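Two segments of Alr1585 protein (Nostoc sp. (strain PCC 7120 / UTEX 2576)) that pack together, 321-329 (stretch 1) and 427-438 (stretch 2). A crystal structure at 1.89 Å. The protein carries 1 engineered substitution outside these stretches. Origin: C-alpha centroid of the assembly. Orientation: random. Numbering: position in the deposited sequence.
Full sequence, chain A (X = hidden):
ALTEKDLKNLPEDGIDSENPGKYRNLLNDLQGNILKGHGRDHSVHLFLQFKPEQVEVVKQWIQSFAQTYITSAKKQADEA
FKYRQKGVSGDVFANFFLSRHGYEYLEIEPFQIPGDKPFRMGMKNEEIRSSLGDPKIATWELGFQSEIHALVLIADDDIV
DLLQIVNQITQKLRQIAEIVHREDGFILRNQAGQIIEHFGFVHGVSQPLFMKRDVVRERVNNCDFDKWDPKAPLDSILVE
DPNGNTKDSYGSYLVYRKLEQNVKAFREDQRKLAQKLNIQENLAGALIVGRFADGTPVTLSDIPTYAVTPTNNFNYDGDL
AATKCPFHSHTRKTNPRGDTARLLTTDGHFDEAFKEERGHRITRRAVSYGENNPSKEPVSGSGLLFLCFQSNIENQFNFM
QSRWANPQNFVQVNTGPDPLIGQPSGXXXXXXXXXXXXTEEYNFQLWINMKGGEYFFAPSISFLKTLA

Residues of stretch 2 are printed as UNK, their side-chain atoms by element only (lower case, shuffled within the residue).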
# COMPACT_ATOMS: atom_id res chain seq x y z
N ALA A 321 -11.04 15.09 -42.32
CA ALA A 321 -11.75 13.96 -42.91
C ALA A 321 -12.07 12.87 -41.87
O ALA A 321 -12.59 11.82 -42.25
CB ALA A 321 -10.97 13.40 -44.05
N ALA A 322 -11.68 13.10 -40.61
CA ALA A 322 -11.96 12.17 -39.50
C ALA A 322 -11.47 10.75 -39.80
O ALA A 322 -12.16 9.78 -39.48
CB ALA A 322 -13.45 12.16 -39.20
N THR A 323 -10.26 10.64 -40.35
CA THR A 323 -9.60 9.34 -40.50
C THR A 323 -8.69 8.96 -39.32
O THR A 323 -8.14 7.88 -39.31
CB THR A 323 -8.78 9.26 -41.80
OG1 THR A 323 -7.70 10.18 -41.75
CG2 THR A 323 -9.69 9.58 -43.01
N LYS A 324 -8.50 9.89 -38.36
CA LYS A 324 -7.74 9.60 -37.15
C LYS A 324 -8.73 9.39 -35.99
O LYS A 324 -8.84 8.28 -35.43
CB LYS A 324 -6.70 10.71 -36.89
CG LYS A 324 -5.70 10.88 -38.04
CD LYS A 324 -4.99 12.22 -37.93
CE LYS A 324 -3.87 12.39 -38.93
NZ LYS A 324 -3.40 13.80 -38.85
N CYS A 325 -9.44 10.45 -35.63
CA CYS A 325 -10.60 10.36 -34.74
C CYS A 325 -11.88 10.38 -35.57
O CYS A 325 -12.24 11.43 -36.14
CB CYS A 325 -10.65 11.51 -33.75
SG CYS A 325 -12.01 11.32 -32.56
N PRO A 326 -12.56 9.23 -35.66
CA PRO A 326 -13.79 9.20 -36.43
C PRO A 326 -14.84 10.21 -35.97
O PRO A 326 -14.91 10.57 -34.79
CB PRO A 326 -14.31 7.77 -36.20
CG PRO A 326 -13.05 6.97 -36.08
CD PRO A 326 -12.17 7.89 -35.23
N PHE A 327 -15.75 10.59 -36.89
CA PHE A 327 -16.86 11.46 -36.50
C PHE A 327 -17.77 10.84 -35.45
O PHE A 327 -18.43 11.54 -34.70
CB PHE A 327 -17.69 11.83 -37.75
CG PHE A 327 -17.03 12.84 -38.66
CD1 PHE A 327 -16.71 14.10 -38.21
CD2 PHE A 327 -16.87 12.56 -40.03
CE1 PHE A 327 -16.16 15.05 -39.07
CE2 PHE A 327 -16.36 13.50 -40.90
CZ PHE A 327 -16.00 14.76 -40.42
N HIS A 328 -17.81 9.52 -35.38
CA HIS A 328 -18.67 8.88 -34.41
C HIS A 328 -18.10 8.74 -33.00
O HIS A 328 -18.84 8.36 -32.11
CB HIS A 328 -19.12 7.49 -34.92
CG HIS A 328 -17.98 6.53 -35.05
ND1 HIS A 328 -17.48 6.11 -36.25
CD2 HIS A 328 -17.24 5.91 -34.10
CE1 HIS A 328 -16.48 5.27 -36.04
NE2 HIS A 328 -16.31 5.14 -34.75
N SER A 329 -16.79 8.96 -32.82
CA SER A 329 -16.16 8.72 -31.55
C SER A 329 -16.81 9.60 -30.50
O SER A 329 -17.16 10.75 -30.77
CB SER A 329 -14.65 8.97 -31.62
OG SER A 329 -14.02 8.13 -32.59
N UNK A 427 -24.80 1.67 -36.88
CA UNK A 427 -23.68 1.30 -37.70
C UNK A 427 -22.68 2.45 -37.71
O UNK A 427 -23.04 3.55 -38.03
c UNK A 427 -22.94 0.52 -39.99
c UNK A 427 -24.12 1.03 -39.14
o UNK A 427 -25.16 0.06 -39.12
N UNK A 428 -21.42 2.15 -37.41
CA UNK A 428 -20.32 3.11 -37.61
C UNK A 428 -19.37 2.63 -38.69
O UNK A 428 -19.30 1.44 -39.02
c UNK A 428 -20.39 3.86 -35.15
c UNK A 428 -19.55 3.31 -36.29
c UNK A 428 -21.18 2.78 -34.44
n UNK A 428 -22.27 3.19 -33.81
o UNK A 428 -20.79 1.60 -34.41
N UNK A 429 -18.66 3.59 -39.28
CA UNK A 429 -17.60 3.31 -40.26
C UNK A 429 -16.26 3.58 -39.60
O UNK A 429 -16.03 4.67 -39.11
c UNK A 429 -19.50 6.14 -43.28
c UNK A 429 -19.14 4.70 -43.54
c UNK A 429 -19.05 3.91 -42.25
n UNK A 429 -20.05 6.73 -44.52
c UNK A 429 -17.77 4.22 -41.47
N UNK A 430 -15.41 2.57 -39.58
CA UNK A 430 -14.15 2.59 -38.84
C UNK A 430 -12.98 2.60 -39.82
O UNK A 430 -12.97 1.79 -40.77
c UNK A 430 -15.10 2.40 -33.50
n UNK A 430 -17.42 0.75 -36.44
c UNK A 430 -14.08 1.37 -37.94
c UNK A 430 -15.48 1.61 -35.72
c UNK A 430 -15.32 1.23 -37.09
c UNK A 430 -17.31 1.55 -34.06
c UNK A 430 -16.81 1.31 -35.35
c UNK A 430 -16.43 2.09 -33.15
c UNK A 430 -14.63 2.16 -34.75
c UNK A 430 -16.53 0.75 -37.48
N UNK A 431 -12.00 3.49 -39.61
CA UNK A 431 -10.85 3.49 -40.51
C UNK A 431 -10.00 2.23 -40.31
O UNK A 431 -9.69 1.88 -39.19
c UNK A 431 -11.94 4.60 -38.65
c UNK A 431 -11.10 5.63 -39.39
c UNK A 431 -10.08 4.77 -40.11
N UNK A 432 -9.70 1.52 -41.39
CA UNK A 432 -8.84 0.37 -41.30
C UNK A 432 -7.44 0.75 -40.84
O UNK A 432 -6.80 0.01 -40.07
n UNK A 432 -11.12 -3.02 -46.13
c UNK A 432 -8.76 -0.35 -42.66
c UNK A 432 -9.88 -1.71 -44.42
c UNK A 432 -11.23 -2.14 -44.95
c UNK A 432 -10.07 -0.93 -43.13
N UNK A 433 -6.92 1.85 -41.38
CA UNK A 433 -5.56 2.31 -41.07
C UNK A 433 -5.71 3.77 -40.66
O UNK A 433 -6.21 4.57 -41.41
c UNK A 433 -4.65 2.20 -42.29
n UNK A 433 -0.91 -0.30 -41.33
c UNK A 433 -1.92 0.26 -42.29
c UNK A 433 -3.33 0.15 -41.75
c UNK A 433 -4.38 0.76 -42.70
N UNK A 434 -5.27 4.05 -39.45
CA UNK A 434 -5.32 5.36 -38.88
C UNK A 434 -4.69 6.36 -39.81
O UNK A 434 -3.62 6.16 -40.31
c UNK A 434 -4.02 8.58 -35.77
c UNK A 434 -2.56 7.94 -37.60
c UNK A 434 -4.56 5.32 -37.54
c UNK A 434 -5.44 6.86 -35.70
c UNK A 434 -2.27 10.05 -36.35
n UNK A 434 -5.10 8.06 -35.10
c UNK A 434 -3.34 9.78 -35.56
c UNK A 434 -1.86 9.15 -37.38
c UNK A 434 -4.58 6.56 -36.72
c UNK A 434 -3.65 7.64 -36.78
N UNK A 435 -5.40 7.45 -40.08
CA UNK A 435 -4.93 8.50 -40.95
C UNK A 435 -5.15 8.25 -42.44
O UNK A 435 -4.66 9.03 -43.24
N UNK A 436 -5.85 7.17 -42.79
CA UNK A 436 -6.12 6.84 -44.22
C UNK A 436 -7.63 6.64 -44.39
O UNK A 436 -8.30 6.28 -43.44
o UNK A 436 -3.78 7.08 -46.39
o UNK A 436 -2.04 7.00 -45.04
c UNK A 436 -5.39 5.56 -44.62
c UNK A 436 -3.20 6.63 -45.36
c UNK A 436 -3.88 5.61 -44.46
N UNK A 437 -8.15 6.90 -45.61
CA UNK A 437 -9.61 7.06 -45.75
C UNK A 437 -10.44 5.78 -45.75
O UNK A 437 -11.62 5.83 -45.39
c UNK A 437 -8.51 7.49 -47.84
c UNK A 437 -9.75 7.83 -47.08
c UNK A 437 -7.43 7.39 -46.80
N UNK A 438 -9.87 4.65 -46.14
CA UNK A 438 -10.70 3.45 -46.30
C UNK A 438 -11.31 3.02 -44.97
O UNK A 438 -10.60 2.90 -43.97
o UNK A 438 -10.76 -1.05 -48.24
c UNK A 438 -10.83 1.14 -47.29
o UNK A 438 -8.98 0.18 -48.49
c UNK A 438 -10.13 0.01 -48.06
c UNK A 438 -9.92 2.30 -46.95
O HOH W 1 -18.81 6.29 -38.59

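Position 427 has a side chain of one carbon carrying an oxygen and a second carbon, and it lies beyond reach of stretch 1. This is Thr427, its hydroxyl hydrogen-bonded elsewhere in the structure.

Position 428 opens the strand with three carbons, the third carrying one oxygen and one nitrogen, an amide. Its CB sits over one face of the His328 ring, 3.6 Å from the centroid, in a CH-pi contact, while the amide leads away to polar partners elsewhere. This is Gln428.

Position 429 carries four carbons in a row ending in nitrogen. The end of this chain leads away, and the backbone does the work: O of 429 lies 3.2 Å from His328 CE1, near the ring plane. The chain marks Lys429.

At 430, one carbon leads to fused five- and six-membered rings holding eight carbons and one nitrogen. The His328 edge points at their face, with centroids of the imidazole and six-membered ring 4.2 Å apart and planes at 58°. A broad flat ring suits this edge-to-face packing: Trp430, whose CZ3 lies 3.2 Å from His328 NE2.

Position 431 has three carbons closing a ring onto the backbone nitrogen, and this compact apolar ring packs against Pro326. It is Pro431, with CD 3.7 Å from Pro326 CG.

Position 432 bears four carbons ending in nitrogen and does not reach stretch 1. It is Lys432, a long charged chain suited to a salt bridge with the carboxylate at 438.

Position 433 has the same four carbons and nitrogen, again clear of stretch 1. Lys433 begins a type II turn, and its exposed place suits a charged ammonium.

Position 434 again shows one carbon and a fused nine-atom ring system with one nitrogen. Lys324 CG lies over its six-membered ring, 3.7 Å from the centroid, an aliphatic CH-pi contact suited to the broad face of Trp434.

Position 435 has no side-chain atoms; its N donates a nearly straight hydrogen bond to Thr323 O (2.9 Å). Positive phi (83°) favours Gly435, and an ideal CB would crowd Trp434 CE3 at 3.3 Å.

Position 436 has three carbons, the third bearing two oxygens. Its CA-to-CB bond points away from stretch 1, but its backbone O approaches Thr323 CB to 3.4 Å. Exposure suits the carboxylate of Glu436.

Position 437 closes three carbons onto its nitrogen, a compact apolar surface beside Thr323, whose CG2 lies 3.7 Å from CA of 437: Pro437.

Position 438, another three-carbon carboxylate, stays clear of stretch 1. Glu438 answers Lys432, OE2 to NZ at 2.9 Å.

The contact has two centres. At one, Gln428 CB covers one face of the His328 ring, the ring's edge meets the face of Trp430, and a water joins His328 ND1 (2.7 Å) to Lys429 N (2.8 Å). At the other, the turn bonds to Thr323 through Gly435 N, while Trp434 packs against Lys324. The proline pair adds apolar packing.

Stretch 2 (427-438) TQKWPKKWGEPE
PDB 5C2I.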